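Local coordinates for protein putative dienelactone hydrolase (Klebsiella pneumoniae subsp. pneumoniae MGH 78578, PDB 3F67) that is a putative dienelactone hydrolase of the alpha/beta-hydrolase fold, probably hydrolysing carboxylic ester or lactone bonds, at residues 32-44 and 55-68. Residues are numbered along the deposited sequence; the frame is centred on the assembly and turned at random.
Sequences LPIVIVVQEIFGV and LAQEGYLAIAPELY
The side-chain amide of Gln39 lies over Tyr68, its NE2 3.2 Å above the centre of the ring, with amide and ring planes 54° apart. With CG wedged between its own backbone N and carbonyl carbon (chi1 59°) and the chain extended beyond, the amide reaches Leu67 and Tyr68: OE1 accepts from Leu67 N at 3.2 Å, while NE2 donates to Glu40 O. Glutamine suits this place because one amide offers both an acceptor and a donor. In the conformer of Glu66 described, a water bridges OE1 of Gln39, OE1 of Glu66 and Tyr68 N, and Glu66 OE1 also takes Val44 N, just after the type I turn 40-43, on its syn lone pair at 2.9 Å. Gly43 takes a positive phi, which favours glycine. A second water replaces direct pairing where the strands splay, donating to Val37 O and Pro65 O and accepting from Gln39 N; Pro65, lacking an N-H, fits the end of the pairing.

Before that point, strands 32-38 and 61-65 run parallel, 27° apart, joined by four backbone bonds from Leu61 N–Pro33 O to Val37 N–Ile63 O. Branched Ile34, Ile36 and Ile63 fill the face packed on helix 93-108. On the other, Val37 CG2 meets Leu55 CD1 tip to tip at 3.5 Å and small Ala62 packs its CB near it, while Val35 CG2 rests over one face of the Tyr60 ring. Gly59 makes a Schellman motif; at its positive phi a CB would jam against the preceding carbonyl O. This is the beta-alpha-beta crossover of the alpha/beta-hydrolase fold, its loop 39-44 approaching the probable Cys123-His212-Asp180 triad through Glu40, which is salt-bridged to Arg219.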
loop_
_atom_site.group_PDB
_atom_site.type_symbol
_atom_site.label_atom_id
_atom_site.label_comp_id
_atom_site.label_asym_id
_atom_site.label_seq_id
_atom_site.Cartn_x
_atom_site.Cartn_y
_atom_site.Cartn_z
ATOM N N LEU A 32 -3.848 -1.874 -19.090
ATOM C CA LEU A 32 -2.748 -2.401 -18.270
ATOM C C LEU A 32 -3.249 -2.902 -16.938
ATOM O O LEU A 32 -4.214 -2.351 -16.406
ATOM C CB LEU A 32 -1.721 -1.274 -18.003
ATOM C CG LEU A 32 -0.974 -0.811 -19.277
ATOM C CD1 LEU A 32 -0.347 0.554 -18.947
ATOM C CD2 LEU A 32 0.079 -1.858 -19.585
ATOM N N PRO A 33 -2.570 -3.910 -16.362
ATOM C CA PRO A 33 -2.840 -4.199 -14.937
ATOM C C PRO A 33 -2.450 -2.963 -14.104
ATOM O O PRO A 33 -1.433 -2.261 -14.428
ATOM C CB PRO A 33 -1.893 -5.395 -14.625
ATOM C CG PRO A 33 -0.769 -5.260 -15.672
ATOM C CD PRO A 33 -1.342 -4.592 -16.889
ATOM N N ILE A 34 -3.220 -2.685 -13.049
ATOM C CA ILE A 34 -3.050 -1.467 -12.260
ATOM C C ILE A 34 -2.473 -1.843 -10.910
ATOM O O ILE A 34 -3.010 -2.752 -10.262
ATOM C CB ILE A 34 -4.440 -0.828 -11.991
ATOM C CG1 ILE A 34 -5.151 -0.501 -13.330
ATOM C CG2 ILE A 34 -4.326 0.381 -11.028
ATOM C CD1 ILE A 34 -6.651 -0.453 -13.185
ATOM N N VAL A 35 -1.420 -1.142 -10.466
ATOM C CA VAL A 35 -1.013 -1.285 -9.062
ATOM C C VAL A 35 -1.204 0.076 -8.382
ATOM O O VAL A 35 -0.472 1.045 -8.680
ATOM C CB VAL A 35 0.458 -1.780 -8.889
ATOM C CG1 VAL A 35 0.807 -1.891 -7.373
ATOM C CG2 VAL A 35 0.666 -3.117 -9.604
ATOM N N ILE A 36 -2.149 0.136 -7.455
ATOM C CA ILE A 36 -2.238 1.350 -6.598
ATOM C C ILE A 36 -1.111 1.218 -5.561
ATOM O O ILE A 36 -0.935 0.142 -4.982
ATOM C CB ILE A 36 -3.559 1.375 -5.928
ATOM C CG1 ILE A 36 -4.696 1.528 -6.987
ATOM C CG2 ILE A 36 -3.630 2.544 -4.900
ATOM C CD1 ILE A 36 -6.082 1.527 -6.324
ATOM N N VAL A 37 -0.336 2.282 -5.358
ATOM C CA VAL A 37 0.821 2.228 -4.460
ATOM C C VAL A 37 0.478 3.134 -3.275
ATOM O O VAL A 37 0.238 4.354 -3.466
ATOM C CB VAL A 37 2.080 2.775 -5.160
ATOM C CG1 VAL A 37 3.253 2.805 -4.161
ATOM C CG2 VAL A 37 2.466 1.848 -6.356
ATOM N N VAL A 38 0.443 2.566 -2.064
ATOM C CA VAL A 38 0.039 3.377 -0.895
ATOM C C VAL A 38 1.250 3.815 -0.087
ATOM O O VAL A 38 2.040 2.978 0.396
ATOM C CB VAL A 38 -0.921 2.642 0.054
ATOM C CG1 VAL A 38 -1.575 3.653 1.073
ATOM C CG2 VAL A 38 -2.014 1.897 -0.707
ATOM N N GLN A 39 1.381 5.143 0.045
ATOM C CA GLN A 39 2.487 5.817 0.760
ATOM C C GLN A 39 2.700 5.360 2.216
ATOM O O GLN A 39 1.796 4.763 2.837
ATOM C CB GLN A 39 2.082 7.299 0.809
ATOM C CG GLN A 39 0.742 7.468 1.521
ATOM C CD GLN A 39 0.395 8.943 1.727
ATOM O OE1 GLN A 39 -0.089 9.590 0.803
ATOM N NE2 GLN A 39 0.693 9.479 2.913
ATOM N N GLU A 40 3.901 5.653 2.750
ATOM C CA GLU A 40 4.126 5.695 4.193
ATOM C C GLU A 40 3.552 7.027 4.727
ATOM O O GLU A 40 2.832 7.747 3.988
ATOM C CB GLU A 40 5.619 5.601 4.472
ATOM C CG GLU A 40 6.302 4.412 3.711
ATOM C CD GLU A 40 7.800 4.315 4.025
ATOM O OE1 GLU A 40 8.587 5.135 3.499
ATOM O OE2 GLU A 40 8.214 3.375 4.744
ATOM N N ILE A 41 3.852 7.375 5.986
ATOM C CA ILE A 41 3.353 8.649 6.534
ATOM C C ILE A 41 3.999 9.900 5.883
ATOM O O ILE A 41 3.588 11.031 6.160
ATOM C CB ILE A 41 3.550 8.732 8.054
ATOM C CG1 ILE A 41 5.022 8.589 8.440
ATOM C CG2 ILE A 41 2.674 7.647 8.714
ATOM C CD1 ILE A 41 5.304 8.794 9.908
ATOM N N PHE A 42 4.975 9.679 5.009
ATOM C CA PHE A 42 5.715 10.795 4.428
ATOM C C PHE A 42 5.106 11.331 3.158
ATOM O O PHE A 42 5.654 12.264 2.542
ATOM C CB PHE A 42 7.205 10.421 4.245
ATOM C CG PHE A 42 7.800 9.810 5.484
ATOM C CD1 PHE A 42 7.844 10.533 6.679
ATOM C CD2 PHE A 42 8.253 8.482 5.474
ATOM C CE1 PHE A 42 8.362 9.959 7.891
ATOM C CE2 PHE A 42 8.779 7.902 6.666
ATOM C CZ PHE A 42 8.815 8.661 7.879
ATOM N N GLY A 43 3.998 10.732 2.747
ATOM C CA GLY A 43 3.295 11.168 1.532
ATOM C C GLY A 43 3.956 10.635 0.281
ATOM O O GLY A 43 4.717 9.644 0.323
ATOM N N VAL A 44 3.648 11.256 -0.859
ATOM C CA VAL A 44 4.183 10.698 -2.147
ATOM C C VAL A 44 5.595 11.269 -2.333
ATOM O O VAL A 44 5.857 12.198 -3.120
ATOM C CB VAL A 44 3.220 10.946 -3.335
ATOM C CG1 VAL A 44 3.764 10.246 -4.626
ATOM C CG2 VAL A 44 1.895 10.318 -3.026
ATOM N N LEU A 55 7.738 -0.316 -10.720
ATOM C CA LEU A 55 6.574 -1.159 -11.100
ATOM C C LEU A 55 6.221 -1.009 -12.577
ATOM O O LEU A 55 5.855 -2.001 -13.249
ATOM C CB LEU A 55 5.353 -0.803 -10.228
ATOM C CG LEU A 55 5.441 -1.354 -8.781
ATOM C CD1 LEU A 55 4.407 -0.673 -7.854
ATOM C CD2 LEU A 55 5.243 -2.881 -8.774
ATOM N N ALA A 56 6.319 0.212 -13.100
ATOM C CA ALA A 56 6.041 0.452 -14.529
ATOM C C ALA A 56 7.048 -0.301 -15.425
ATOM O O ALA A 56 6.674 -0.801 -16.467
ATOM C CB ALA A 56 6.062 1.944 -14.839
ATOM N N GLN A 57 8.289 -0.445 -14.968
ATOM C CA GLN A 57 9.303 -1.206 -15.714
ATOM C C GLN A 57 8.928 -2.679 -15.786
ATOM O O GLN A 57 9.426 -3.397 -16.637
ATOM C CB GLN A 57 10.667 -1.060 -15.065
ATOM C CG GLN A 57 11.188 0.328 -15.135
ATOM C CD GLN A 57 12.528 0.472 -14.422
ATOM O OE1 GLN A 57 12.680 0.064 -13.277
ATOM N NE2 GLN A 57 13.487 1.073 -15.093
ATOM N N GLU A 58 8.062 -3.125 -14.880
ATOM C CA GLU A 58 7.571 -4.523 -14.904
ATOM C C GLU A 58 6.304 -4.724 -15.693
ATOM O O GLU A 58 5.816 -5.875 -15.807
ATOM C CB GLU A 58 7.344 -5.047 -13.471
ATOM C CG GLU A 58 8.588 -4.949 -12.572
ATOM C CD GLU A 58 9.699 -5.928 -12.948
ATOM O OE1 GLU A 58 9.474 -6.832 -13.783
ATOM O OE2 GLU A 58 10.809 -5.791 -12.400
ATOM N N GLY A 59 5.723 -3.617 -16.182
ATOM C CA GLY A 59 4.534 -3.682 -17.035
ATOM C C GLY A 59 3.233 -3.182 -16.428
ATOM O O GLY A 59 2.184 -3.301 -17.080
ATOM N N TYR A 60 3.314 -2.572 -15.239
ATOM C CA TYR A 60 2.133 -2.094 -14.520
ATOM C C TYR A 60 1.893 -0.583 -14.719
ATOM O O TYR A 60 2.852 0.192 -14.925
ATOM C CB TYR A 60 2.305 -2.349 -13.003
ATOM C CG TYR A 60 2.322 -3.808 -12.707
ATOM C CD1 TYR A 60 1.109 -4.549 -12.739
ATOM C CD2 TYR A 60 3.509 -4.485 -12.417
ATOM C CE1 TYR A 60 1.110 -5.930 -12.524
ATOM C CE2 TYR A 60 3.498 -5.849 -12.188
ATOM C CZ TYR A 60 2.299 -6.557 -12.225
ATOM O OH TYR A 60 2.280 -7.905 -12.017
ATOM N N LEU A 61 0.617 -0.204 -14.700
ATOM C CA LEU A 61 0.212 1.217 -14.494
ATOM C C LEU A 61 0.200 1.395 -12.983
ATOM O O LEU A 61 -0.713 0.906 -12.286
ATOM C CB LEU A 61 -1.180 1.499 -15.098
ATOM C CG LEU A 61 -1.881 2.818 -14.655
ATOM C CD1 LEU A 61 -0.962 4.008 -14.950
ATOM C CD2 LEU A 61 -3.236 2.941 -15.433
ATOM N N ALA A 62 1.215 2.075 -12.462
ATOM C CA ALA A 62 1.352 2.224 -11.011
ATOM C C ALA A 62 0.969 3.639 -10.638
ATOM O O ALA A 62 1.443 4.615 -11.267
ATOM C CB ALA A 62 2.837 1.981 -10.597
ATOM N N ILE A 63 0.128 3.762 -9.636
ATOM C CA ILE A 63 -0.458 5.109 -9.288
ATOM C C ILE A 63 -0.337 5.325 -7.793
ATOM O O ILE A 63 -0.798 4.479 -7.026
ATOM C CB ILE A 63 -1.967 5.196 -9.681
ATOM C CG1 ILE A 63 -2.134 4.945 -11.187
ATOM C CG2 ILE A 63 -2.522 6.605 -9.330
ATOM C CD1 ILE A 63 -3.585 4.481 -11.544
ATOM N N ALA A 64 0.307 6.432 -7.372
ATOM C CA ALA A 64 0.440 6.732 -5.940
ATOM C C ALA A 64 -0.334 8.037 -5.654
ATOM O O ALA A 64 0.144 9.125 -6.003
ATOM C CB ALA A 64 1.908 6.961 -5.581
ATOM N N PRO A 65 -1.476 7.930 -4.967
ATOM C CA PRO A 65 -2.250 9.139 -4.586
ATOM C C PRO A 65 -1.706 9.825 -3.314
ATOM O O PRO A 65 -1.219 9.157 -2.389
ATOM C CB PRO A 65 -3.655 8.569 -4.316
ATOM C CG PRO A 65 -3.393 7.163 -3.789
ATOM C CD PRO A 65 -2.200 6.674 -4.644
ATOM N N GLU A 66 -1.848 11.141 -3.296
ATOM C CA GLU A 66 -1.509 11.977 -2.168
ATOM C C GLU A 66 -2.678 11.905 -1.180
ATOM O O GLU A 66 -3.520 12.823 -1.123
ATOM C CB GLU A 66 -1.334 13.410 -2.673
ATOM C CG GLU A 66 -0.459 14.271 -1.761
ATOM C CD GLU A 66 0.956 13.741 -1.662
ATOM O OE1 GLU A 66 1.181 12.821 -0.842
ATOM O OE2 GLU A 66 1.844 14.254 -2.392
ATOM N N LEU A 67 -2.730 10.828 -0.390
ATOM C CA LEU A 67 -3.949 10.561 0.426
ATOM C C LEU A 67 -4.220 11.585 1.532
ATOM O O LEU A 67 -5.369 11.718 1.984
ATOM C CB LEU A 67 -3.895 9.137 1.008
ATOM C CG LEU A 67 -3.979 8.096 -0.120
ATOM C CD1 LEU A 67 -3.490 6.718 0.327
ATOM C CD2 LEU A 67 -5.436 7.960 -0.541
ATOM N N TYR A 68 -3.186 12.314 1.967
ATOM C CA TYR A 68 -3.379 13.242 3.102
ATOM C C TYR A 68 -3.830 14.636 2.650
ATOM O O TYR A 68 -3.975 15.519 3.495
ATOM C CB TYR A 68 -2.077 13.394 3.926
ATOM C CG TYR A 68 -1.561 12.115 4.615
ATOM C CD1 TYR A 68 -2.342 10.943 4.663
ATOM C CD2 TYR A 68 -0.308 12.121 5.238
ATOM C CE1 TYR A 68 -1.857 9.771 5.330
ATOM C CE2 TYR A 68 0.198 10.978 5.896
ATOM C CZ TYR A 68 -0.580 9.823 5.940
ATOM O OH TYR A 68 -0.073 8.710 6.562
HETATM O O HOH W 1 -0.007 6.745 -1.894
HETATM O O HOH W 2 -0.364 12.258 1.415
#